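Local coordinates for protein macrolide 2'-phosphotransferase MphH (Brachybacterium faecium, PDB 5UXD) that probably confers macrolide resistance by transferring a phosphate to the 2'-hydroxyl of the antibiotic, and is captured here with azithromycin bound, at residues R148-R158 / W181-S192; A270-A278 / E288-P296. All coordinates share one frame; numbering follows the deposited sequence.

Contact 1. Residues R148-R158 / W181-S192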
loop_
_atom_site.group_PDB
_atom_site.type_symbol
_atom_site.label_atom_id
_atom_site.label_comp_id
_atom_site.label_asym_id
_atom_site.label_seq_id
_atom_site.Cartn_x
_atom_site.Cartn_y
_atom_site.Cartn_z
ATOM N N ARG A 148 3.819 16.109 -0.945
ATOM C CA ARG A 148 2.862 17.044 -1.528
ATOM C C ARG A 148 2.181 17.818 -0.406
ATOM O O ARG A 148 1.582 17.211 0.491
ATOM C CB ARG A 148 1.816 16.311 -2.380
ATOM C CG ARG A 148 2.345 15.759 -3.705
ATOM C CD ARG A 148 1.265 14.991 -4.472
ATOM N NE ARG A 148 1.795 14.405 -5.702
ATOM C CZ ARG A 148 1.143 13.528 -6.462
ATOM N NH1 ARG A 148 -0.078 13.132 -6.132
ATOM N NH2 ARG A 148 1.713 13.049 -7.560
ATOM N N SER A 149 2.263 19.149 -0.462
ATOM C CA SER A 149 1.508 20.153 0.283
ATOM C C SER A 149 0.023 19.861 0.111
ATOM O O SER A 149 -0.332 19.050 -0.743
ATOM C CB SER A 149 1.837 21.547 -0.240
ATOM O OG SER A 149 1.311 21.706 -1.552
ATOM N N PRO A 150 -0.904 20.393 0.923
ATOM C CA PRO A 150 -2.321 20.325 0.515
ATOM C C PRO A 150 -2.580 20.928 -0.862
ATOM O O PRO A 150 -3.349 20.359 -1.649
ATOM C CB PRO A 150 -3.040 21.084 1.630
ATOM C CG PRO A 150 -2.172 20.867 2.833
ATOM C CD PRO A 150 -0.754 20.842 2.319
ATOM N N ALA A 151 -1.929 22.047 -1.193
ATOM C CA ALA A 151 -2.117 22.648 -2.512
ATOM C C ALA A 151 -1.660 21.708 -3.615
ATOM O O ALA A 151 -2.332 21.568 -4.641
ATOM C CB ALA A 151 -1.365 23.974 -2.598
ATOM N N GLN A 152 -0.517 21.052 -3.413
ATOM C CA GLN A 152 0.014 20.145 -4.423
ATOM C C GLN A 152 -0.811 18.866 -4.521
ATOM O O GLN A 152 -0.867 18.261 -5.596
ATOM C CB GLN A 152 1.473 19.797 -4.114
ATOM C CG GLN A 152 2.462 20.924 -4.295
ATOM C CD GLN A 152 3.831 20.568 -3.746
ATOM O OE1 GLN A 152 3.953 20.066 -2.627
ATOM N NE2 GLN A 152 4.870 20.828 -4.529
ATOM N N VAL A 153 -1.455 18.445 -3.422
ATOM C CA VAL A 153 -2.355 17.294 -3.497
ATOM C C VAL A 153 -3.485 17.566 -4.482
ATOM O O VAL A 153 -3.760 16.763 -5.379
ATOM C CB VAL A 153 -2.908 16.934 -2.104
ATOM C CG1 VAL A 153 -4.023 15.906 -2.236
ATOM C CG2 VAL A 153 -1.807 16.396 -1.159
ATOM N N ARG A 154 -4.157 18.719 -4.358
ATOM C CA ARG A 154 -5.274 19.029 -5.245
ATOM C C ARG A 154 -4.793 19.318 -6.661
ATOM O O ARG A 154 -5.419 18.894 -7.644
ATOM C CB ARG A 154 -6.040 20.223 -4.679
ATOM C CG ARG A 154 -7.410 20.448 -5.266
ATOM C CD ARG A 154 -8.208 21.326 -4.324
ATOM N NE ARG A 154 -9.535 21.617 -4.842
ATOM C CZ ARG A 154 -10.420 22.380 -4.210
ATOM N NH1 ARG A 154 -10.109 22.932 -3.040
ATOM N NH2 ARG A 154 -11.610 22.599 -4.752
ATOM N N GLY A 155 -3.676 20.034 -6.783
ATOM C CA GLY A 155 -3.164 20.357 -8.102
ATOM C C GLY A 155 -2.714 19.136 -8.878
ATOM O O GLY A 155 -2.823 19.100 -10.110
ATOM N N ALA A 156 -2.182 18.132 -8.174
ATOM C CA ALA A 156 -1.770 16.899 -8.832
ATOM C C ALA A 156 -2.967 16.177 -9.432
ATOM O O ALA A 156 -2.909 15.696 -10.569
ATOM C CB ALA A 156 -1.048 15.986 -7.843
ATOM N N TRP A 157 -4.077 16.113 -8.696
ATOM C CA TRP A 157 -5.264 15.490 -9.265
ATOM C C TRP A 157 -5.789 16.282 -10.459
ATOM O O TRP A 157 -6.256 15.698 -11.441
ATOM C CB TRP A 157 -6.337 15.348 -8.190
ATOM C CG TRP A 157 -6.138 14.174 -7.292
ATOM C CD1 TRP A 157 -5.677 14.191 -5.998
ATOM C CD2 TRP A 157 -6.428 12.805 -7.596
ATOM N NE1 TRP A 157 -5.642 12.913 -5.497
ATOM C CE2 TRP A 157 -6.112 12.046 -6.449
ATOM C CE3 TRP A 157 -6.918 12.148 -8.726
ATOM C CZ2 TRP A 157 -6.265 10.658 -6.405
ATOM C CZ3 TRP A 157 -7.069 10.767 -8.681
ATOM C CH2 TRP A 157 -6.748 10.041 -7.529
ATOM N N ARG A 158 -5.729 17.620 -10.397
ATOM C CA ARG A 158 -6.166 18.419 -11.540
ATOM C C ARG A 158 -5.269 18.183 -12.749
ATOM O O ARG A 158 -5.757 18.017 -13.876
ATOM C CB ARG A 158 -6.193 19.906 -11.169
ATOM C CG ARG A 158 -7.386 20.273 -10.309
ATOM C CD ARG A 158 -7.234 21.658 -9.739
ATOM N NE ARG A 158 -8.483 22.178 -9.181
ATOM C CZ ARG A 158 -8.550 23.007 -8.143
ATOM N NH1 ARG A 158 -7.444 23.419 -7.535
ATOM N NH2 ARG A 158 -9.727 23.440 -7.712
ATOM N N TRP A 181 -15.872 16.916 -8.244
ATOM C CA TRP A 181 -15.087 16.569 -7.067
ATOM C C TRP A 181 -13.943 17.559 -6.880
ATOM O O TRP A 181 -13.738 18.090 -5.781
ATOM C CB TRP A 181 -14.565 15.123 -7.220
ATOM C CG TRP A 181 -13.497 14.695 -6.261
ATOM C CD1 TRP A 181 -13.492 14.864 -4.918
ATOM C CD2 TRP A 181 -12.298 13.964 -6.580
ATOM N NE1 TRP A 181 -12.364 14.307 -4.374
ATOM C CE2 TRP A 181 -11.604 13.763 -5.378
ATOM C CE3 TRP A 181 -11.735 13.503 -7.772
ATOM C CZ2 TRP A 181 -10.377 13.099 -5.324
ATOM C CZ3 TRP A 181 -10.522 12.851 -7.723
ATOM C CH2 TRP A 181 -9.846 12.661 -6.504
ATOM N N LEU A 182 -13.211 17.849 -7.961
ATOM C CA LEU A 182 -12.061 18.737 -7.862
ATOM C C LEU A 182 -12.481 20.162 -7.540
ATOM O O LEU A 182 -11.694 20.913 -6.955
ATOM C CB LEU A 182 -11.251 18.711 -9.166
ATOM C CG LEU A 182 -10.614 17.353 -9.516
ATOM C CD1 LEU A 182 -10.248 17.281 -10.989
ATOM C CD2 LEU A 182 -9.382 17.120 -8.652
ATOM N N ALA A 183 -13.715 20.536 -7.871
ATOM C CA ALA A 183 -14.199 21.884 -7.585
ATOM C C ALA A 183 -14.789 22.043 -6.185
ATOM O O ALA A 183 -14.954 23.181 -5.724
ATOM C CB ALA A 183 -15.246 22.289 -8.632
ATOM N N ASP A 184 -15.112 20.949 -5.494
ATOM C CA ASP A 184 -15.759 21.037 -4.181
ATOM C C ASP A 184 -14.709 21.235 -3.093
ATOM O O ASP A 184 -14.047 20.281 -2.653
ATOM C CB ASP A 184 -16.601 19.794 -3.915
ATOM C CG ASP A 184 -17.183 19.778 -2.522
ATOM O OD1 ASP A 184 -17.367 20.871 -1.937
ATOM O OD2 ASP A 184 -17.448 18.665 -2.015
ATOM N N ASP A 185 -14.586 22.487 -2.639
ATOM C CA ASP A 185 -13.611 22.831 -1.608
ATOM C C ASP A 185 -13.785 21.986 -0.358
ATOM O O ASP A 185 -12.811 21.737 0.361
ATOM C CB ASP A 185 -13.745 24.305 -1.226
ATOM C CG ASP A 185 -13.153 25.247 -2.252
ATOM O OD1 ASP A 185 -12.409 24.807 -3.153
ATOM O OD2 ASP A 185 -13.447 26.449 -2.140
ATOM N N GLY A 186 -15.014 21.543 -0.076
ATOM C CA GLY A 186 -15.278 20.781 1.132
ATOM C C GLY A 186 -14.633 19.407 1.182
ATOM O O GLY A 186 -14.476 18.858 2.277
ATOM N N CYS A 187 -14.240 18.843 0.033
ATOM C CA CYS A 187 -13.632 17.510 0.017
ATOM C C CYS A 187 -12.170 17.511 0.440
ATOM O O CYS A 187 -11.666 16.479 0.899
ATOM C CB CYS A 187 -13.701 16.897 -1.388
ATOM S SG CYS A 187 -15.263 16.128 -1.822
ATOM N N TRP A 188 -11.477 18.625 0.275
ATOM C CA TRP A 188 -10.034 18.492 0.136
ATOM C C TRP A 188 -9.302 18.792 1.441
ATOM O O TRP A 188 -9.738 19.635 2.237
ATOM C CB TRP A 188 -9.521 19.410 -0.985
ATOM C CG TRP A 188 -10.019 18.893 -2.276
ATOM C CD1 TRP A 188 -11.216 19.189 -2.878
ATOM C CD2 TRP A 188 -9.388 17.914 -3.094
ATOM N NE1 TRP A 188 -11.348 18.463 -4.040
ATOM C CE2 TRP A 188 -10.240 17.672 -4.193
ATOM C CE3 TRP A 188 -8.170 17.225 -3.016
ATOM C CZ2 TRP A 188 -9.918 16.760 -5.205
ATOM C CZ3 TRP A 188 -7.850 16.324 -4.024
ATOM C CH2 TRP A 188 -8.717 16.108 -5.109
ATOM N N PRO A 189 -8.174 18.113 1.655
ATOM C CA PRO A 189 -7.455 18.257 2.927
ATOM C C PRO A 189 -6.791 19.612 3.069
ATOM O O PRO A 189 -6.371 20.231 2.088
ATOM C CB PRO A 189 -6.400 17.141 2.868
ATOM C CG PRO A 189 -6.187 16.910 1.384
ATOM C CD PRO A 189 -7.557 17.093 0.781
ATOM N N GLY A 190 -6.666 20.043 4.325
ATOM C CA GLY A 190 -5.955 21.253 4.695
ATOM C C GLY A 190 -4.622 21.007 5.362
ATOM O O GLY A 190 -3.987 21.968 5.817
ATOM N N HIS A 191 -4.179 19.753 5.458
ATOM C CA HIS A 191 -2.874 19.416 6.000
ATOM C C HIS A 191 -2.448 18.098 5.370
ATOM O O HIS A 191 -3.292 17.296 4.939
ATOM C CB HIS A 191 -2.883 19.315 7.539
ATOM C CG HIS A 191 -3.642 18.136 8.082
ATOM N ND1 HIS A 191 -5.009 17.996 7.949
ATOM C CD2 HIS A 191 -3.220 17.047 8.777
ATOM C CE1 HIS A 191 -5.397 16.876 8.535
ATOM N NE2 HIS A 191 -4.331 16.278 9.039
ATOM N N SER A 192 -1.132 17.920 5.276
ATOM C CA SER A 192 -0.424 16.770 4.733
ATOM C C SER A 192 0.216 15.966 5.853
ATOM O O SER A 192 0.661 16.518 6.865
ATOM C CB SER A 192 0.652 17.206 3.737
ATOM O OG SER A 192 0.100 17.972 2.689
HETATM O O HOH W 1 -6.107 20.203 -0.688
#
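Trp157 packs against Trp181 and Trp188 in an aromatic cluster. CH2 at the rim of Trp181 presses onto one face of the Trp157 indole, 3.6 Å from Trp157 CD2, in an edge-to-face pair with planes at 68°. Trp188 brings its own edge to Trp157 in an offset version of the same geometry, with Trp188 CZ3 3.6 Å from Trp157 CD1, while Leu182 CD2 fills in against Trp157 CB.

Over one face of Trp188 runs the extended chain of Arg154. With CG anti to the backbone N (chi1 -165°), the chain reaches across the ring until its guanidinium lies flat on it, planes 7° apart. Two acceptors sit near the guanidinium plane. NE and NH2 both donate to Leu182 O, NH2 at 2.8 Å, and NH1 and NH2 converge on Asp185 OD1, which meets NH2 with its anti lone pair at 2.8 Å. Trp188 NE1 is held in turn by Trp181 O (3.0 Å), which helps hold the indole that Arg154 stacks on, and Trp181 NE1 bonds to His262.

Asp185 and Arg158 lie on the looser, exposed side. At the start of helix 150-167 the contact turns polar and takes in water: Pro150 leans on the backbone of Gly190 and His191, Ser192 OG donates to Arg148 O at 2.8 Å, and a water bridges Pro150 O and Pro189 O.

Because Leu182 O belongs to the last turn of helix 172-183, the Arg154 charge probably meets the negative end of that helix as well as Asp185, which would help repay the loss of water around the charge, together with the favourable cation-pi contact to Trp188.

Contact 2. Residues A270-A278 / E288-P296. With ZIT (azithromycin), chain C.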
loop_
_atom_site.group_PDB
_atom_site.type_symbol
_atom_site.label_atom_id
_atom_site.label_comp_id
_atom_site.label_asym_id
_atom_site.label_seq_id
_atom_site.Cartn_x
_atom_site.Cartn_y
_atom_site.Cartn_z
ATOM N N ALA A 270 -10.097 6.007 -9.594
ATOM C CA ALA A 270 -9.126 4.964 -9.911
ATOM C C ALA A 270 -8.815 4.842 -11.397
ATOM O O ALA A 270 -7.648 4.569 -11.722
ATOM C CB ALA A 270 -9.618 3.617 -9.361
ATOM N N PRO A 271 -9.761 5.005 -12.334
ATOM C CA PRO A 271 -9.365 4.936 -13.756
ATOM C C PRO A 271 -8.295 5.942 -14.137
ATOM O O PRO A 271 -7.509 5.670 -15.055
ATOM C CB PRO A 271 -10.679 5.188 -14.502
ATOM C CG PRO A 271 -11.745 4.668 -13.529
ATOM C CD PRO A 271 -11.231 5.086 -12.188
ATOM N N LEU A 272 -8.235 7.098 -13.462
ATOM C CA LEU A 272 -7.136 8.007 -13.770
ATOM C C LEU A 272 -5.798 7.444 -13.303
ATOM O O LEU A 272 -4.776 7.604 -13.983
ATOM C CB LEU A 272 -7.362 9.374 -13.129
ATOM C CG LEU A 272 -8.500 10.243 -13.666
ATOM C CD1 LEU A 272 -8.692 11.503 -12.797
ATOM C CD2 LEU A 272 -8.251 10.608 -15.128
ATOM N N GLY A 273 -5.754 6.728 -12.181
ATOM C CA GLY A 273 -4.525 6.043 -11.809
ATOM C C GLY A 273 -4.096 5.016 -12.841
ATOM O O GLY A 273 -2.901 4.861 -13.121
ATOM N N TYR A 274 -5.061 4.280 -13.406
ATOM C CA TYR A 274 -4.750 3.341 -14.483
ATOM C C TYR A 274 -4.178 4.069 -15.691
ATOM O O TYR A 274 -3.219 3.595 -16.317
ATOM C CB TYR A 274 -6.009 2.562 -14.881
ATOM C CG TYR A 274 -5.820 1.071 -15.071
ATOM C CD1 TYR A 274 -4.690 0.560 -15.695
ATOM C CD2 TYR A 274 -6.792 0.171 -14.635
ATOM C CE1 TYR A 274 -4.524 -0.813 -15.865
ATOM C CE2 TYR A 274 -6.633 -1.204 -14.797
ATOM C CZ TYR A 274 -5.496 -1.689 -15.415
ATOM O OH TYR A 274 -5.328 -3.054 -15.588
ATOM N N GLY A 275 -4.769 5.214 -16.051
ATOM C CA GLY A 275 -4.254 5.975 -17.178
ATOM C C GLY A 275 -2.827 6.429 -16.945
ATOM O O GLY A 275 -1.971 6.310 -17.827
ATOM N N LEU A 276 -2.554 6.939 -15.738
ATOM C CA LEU A 276 -1.204 7.365 -15.378
ATOM C C LEU A 276 -0.219 6.214 -15.478
ATOM O O LEU A 276 0.888 6.381 -16.003
ATOM C CB LEU A 276 -1.191 7.935 -13.958
ATOM C CG LEU A 276 -1.886 9.285 -13.758
ATOM C CD1 LEU A 276 -1.901 9.667 -12.285
ATOM C CD2 LEU A 276 -1.240 10.383 -14.584
ATOM N N TYR A 277 -0.594 5.048 -14.944
ATOM C CA TYR A 277 0.278 3.877 -15.007
ATOM C C TYR A 277 0.588 3.512 -16.451
ATOM O O TYR A 277 1.750 3.293 -16.814
ATOM C CB TYR A 277 -0.376 2.708 -14.266
ATOM C CG TYR A 277 0.472 1.451 -14.185
ATOM C CD1 TYR A 277 0.034 0.250 -14.736
ATOM C CD2 TYR A 277 1.721 1.471 -13.582
ATOM C CE1 TYR A 277 0.811 -0.899 -14.668
ATOM C CE2 TYR A 277 2.508 0.328 -13.514
ATOM C CZ TYR A 277 2.044 -0.851 -14.058
ATOM O OH TYR A 277 2.821 -1.983 -13.992
ATOM N N ALA A 278 -0.441 3.477 -17.302
ATOM C CA ALA A 278 -0.231 3.151 -18.709
ATOM C C ALA A 278 0.744 4.120 -19.369
ATOM O O ALA A 278 1.622 3.700 -20.132
ATOM C CB ALA A 278 -1.571 3.142 -19.450
ATOM N N GLU A 288 -4.687 -0.387 -22.943
ATOM C CA GLU A 288 -6.000 -0.932 -23.274
ATOM C C GLU A 288 -6.865 -1.091 -22.029
ATOM O O GLU A 288 -8.070 -0.811 -22.061
ATOM C CB GLU A 288 -5.853 -2.273 -23.994
ATOM C CG GLU A 288 -5.638 -2.122 -25.484
ATOM C CD GLU A 288 -6.649 -1.180 -26.099
ATOM O OE1 GLU A 288 -7.862 -1.431 -25.945
ATOM O OE2 GLU A 288 -6.234 -0.180 -26.717
ATOM N N ALA A 289 -6.275 -1.554 -20.925
ATOM C CA ALA A 289 -7.051 -1.725 -19.703
ATOM C C ALA A 289 -7.471 -0.379 -19.120
ATOM O O ALA A 289 -8.613 -0.221 -18.668
ATOM C CB ALA A 289 -6.251 -2.530 -18.679
ATOM N N ALA A 290 -6.567 0.604 -19.126
ATOM C CA ALA A 290 -6.926 1.938 -18.649
ATOM C C ALA A 290 -8.008 2.562 -19.521
ATOM O O ALA A 290 -8.939 3.198 -19.011
ATOM C CB ALA A 290 -5.690 2.838 -18.605
ATOM N N ALA A 291 -7.912 2.375 -20.838
ATOM C CA ALA A 291 -8.909 2.946 -21.743
ATOM C C ALA A 291 -10.298 2.368 -21.489
ATOM O O ALA A 291 -11.300 3.089 -21.562
ATOM C CB ALA A 291 -8.490 2.717 -23.195
ATOM N N ALA A 292 -10.385 1.067 -21.187
ATOM C CA ALA A 292 -11.691 0.480 -20.906
ATOM C C ALA A 292 -12.295 1.021 -19.615
ATOM O O ALA A 292 -13.520 1.153 -19.518
ATOM C CB ALA A 292 -11.586 -1.041 -20.835
ATOM N N ALA A 293 -11.463 1.332 -18.619
ATOM C CA ALA A 293 -11.956 1.900 -17.364
ATOM C C ALA A 293 -12.358 3.363 -17.510
ATOM O O ALA A 293 -13.299 3.810 -16.846
ATOM C CB ALA A 293 -10.898 1.772 -16.267
ATOM N N LEU A 294 -11.673 4.110 -18.382
ATOM C CA LEU A 294 -11.957 5.527 -18.581
ATOM C C LEU A 294 -13.138 5.776 -19.508
ATOM O O LEU A 294 -13.724 6.862 -19.466
ATOM C CB LEU A 294 -10.706 6.227 -19.130
ATOM C CG LEU A 294 -9.544 6.327 -18.133
ATOM C CD1 LEU A 294 -8.206 6.465 -18.848
ATOM C CD2 LEU A 294 -9.770 7.479 -17.122
ATOM N N ASN A 295 -13.505 4.808 -20.346
ATOM C CA ASN A 295 -14.584 4.976 -21.320
ATOM C C ASN A 295 -15.373 3.676 -21.437
ATOM O O ASN A 295 -15.336 2.990 -22.467
ATOM C CB ASN A 295 -14.022 5.410 -22.673
ATOM C CG ASN A 295 -15.099 5.683 -23.682
ATOM O OD1 ASN A 295 -16.160 6.204 -23.344
ATOM N ND2 ASN A 295 -14.844 5.313 -24.933
ATOM N N PRO A 296 -16.123 3.309 -20.393
ATOM C CA PRO A 296 -16.783 2.004 -20.396
ATOM C C PRO A 296 -17.821 1.920 -21.494
ATOM O O PRO A 296 -18.380 2.944 -21.928
ATOM C CB PRO A 296 -17.436 1.938 -19.000
ATOM C CG PRO A 296 -16.737 2.989 -18.181
ATOM C CD PRO A 296 -16.392 4.069 -19.160
HETATM C C1 ZIT C . -7.739 -2.015 -5.347
HETATM C C2 ZIT C . -6.293 -1.433 -5.510
HETATM C C3 ZIT C . -6.082 -1.284 -6.997
HETATM C C4 ZIT C . -5.329 -2.569 -7.427
HETATM C C5 ZIT C . -4.993 -2.571 -8.929
HETATM C C6 ZIT C . -5.869 -3.588 -9.611
HETATM C C7 ZIT C . -5.288 -5.012 -9.456
HETATM C C8 ZIT C . -6.221 -6.037 -10.182
HETATM C C9 ZIT C . -7.024 -6.883 -9.153
HETATM N N10 ZIT C . -8.272 -6.096 -8.658
HETATM C C11 ZIT C . -8.677 -6.422 -7.301
HETATM C C12 ZIT C . -9.161 -5.144 -6.597
HETATM C C13 ZIT C . -9.291 -5.221 -5.073
HETATM C C14 ZIT C . -9.250 -3.802 -4.505
HETATM C C15 ZIT C . -9.701 -3.823 -3.058
HETATM C C16 ZIT C . -9.449 -2.432 -2.394
HETATM C C17 ZIT C . -6.133 -0.199 -4.677
HETATM C C18 ZIT C . -4.103 -2.724 -6.563
HETATM C C19 ZIT C . -5.994 -3.218 -11.095
HETATM C C20 ZIT C . -5.424 -6.901 -11.036
HETATM C C21 ZIT C . -9.362 -6.233 -9.635
HETATM C C22 ZIT C . -9.750 -7.493 -7.290
HETATM C C23 ZIT C . -8.155 -6.035 -4.435
HETATM O O1 ZIT C . -8.681 -1.460 -5.883
HETATM O O6 ZIT C . -7.169 -3.581 -9.041
HETATM O O12 ZIT C . -10.404 -4.733 -7.115
HETATM O O13 ZIT C . -10.557 -5.825 -4.740
HETATM O O14 ZIT C . -7.907 -3.283 -4.542
HETATM C C1A ZIT C . -2.799 -1.857 -9.581
HETATM C C2A ZIT C . -1.334 -2.238 -9.536
HETATM C C3A ZIT C . -0.503 -1.047 -9.850
HETATM C C4A ZIT C . -0.893 -0.467 -11.149
HETATM C C5A ZIT C . -2.406 -0.286 -11.327
HETATM C C6A ZIT C . -2.765 0.016 -12.723
HETATM C C7A ZIT C . 1.242 -2.359 -10.904
HETATM C C8A ZIT C . 1.817 -0.260 -9.954
HETATM O O1A ZIT C . -3.622 -2.903 -9.138
HETATM O O2A ZIT C . -0.973 -2.760 -8.254
HETATM N N3A ZIT C . 0.943 -1.437 -9.840
HETATM O O5A ZIT C . -3.181 -1.474 -10.945
HETATM C C1B ZIT C . -6.268 1.004 -7.722
HETATM C C2B ZIT C . -5.632 2.319 -7.347
HETATM C C3B ZIT C . -4.584 2.758 -8.305
HETATM C C4B ZIT C . -5.102 2.742 -9.694
HETATM C C5B ZIT C . -5.617 1.374 -10.048
HETATM C C6B ZIT C . -6.086 1.421 -11.472
HETATM C C7B ZIT C . -4.120 4.214 -7.907
HETATM C C8B ZIT C . -2.475 2.094 -7.311
HETATM O O1B ZIT C . -5.395 -0.065 -7.387
HETATM O O3B ZIT C . -3.473 1.837 -8.270
HETATM O O4B ZIT C . -4.013 2.992 -10.610
HETATM O O5B ZIT C . -6.695 0.912 -9.153
#
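Pro271 O accepts the backbone bond of Gly275 N (3.0 Å) while the isobutyl group of Leu294 lies against it, with Leu294 CD2 at 3.6 Å. That same methyl also touches Pro271 CB and meets Leu272 CD2. No hydrogen bond joins the two helices; they meet through hydrocarbon and small residues. Axes 8.3 Å apart at 155° are brought this close by alanines and a glycine: Ala290 CB packs beside Tyr274 CB at 3.7 Å and reaches Gly275 and Ala278, and Ala293 CB faces the Pro271 ring.

Tyr274 is the one aromatic side chain in this seam. Its chi1 of -135° falls between the staggered positions, and the ring ends up sandwiched. Over one face runs the backbone of Ala289 and Ala290, with Ala289 CB 3.3 Å from Tyr274 OH; over the opposite face sits the azithromycin methyl C6A, 3.6 Å from Tyr274 CD1. A second methyl of the drug, C6B, lies against Tyr274 CB and CG. One turn on, Tyr277 has CG anti to its backbone nitrogen (chi1 -176°), which turns the ring onto the aminosugar: C4A lies over its centre, and His286 stacks on Tyr277.

Ala270, Gly273, Tyr274 and Tyr277 thus line part of the azithromycin pocket, on one helix of an antiparallel helical hairpin in the C-terminal part of this kinase-like phosphotransferase fold.

In the fold
Contacts 1 and 2 follow one another along the chain, their centres 21 Å apart and their nearest atoms about 4 Å apart without touching. Helices 150-167 and 172-183 connect them: contact 1 joins the start of the former to the end of the latter, while further along the same pair Leu161, Val164 and Trp178 receive Leu272, and Val164 and Trp178 also receive Leu294. Helix 259-268 adds another path, since His262 and Met266 pack on the tryptophans of contact 1 just ahead of helix 270-281. Azithromycin touches contact 2 directly, whereas the side chain of Trp157 in contact 1 comes only to about 6 Å from the drug.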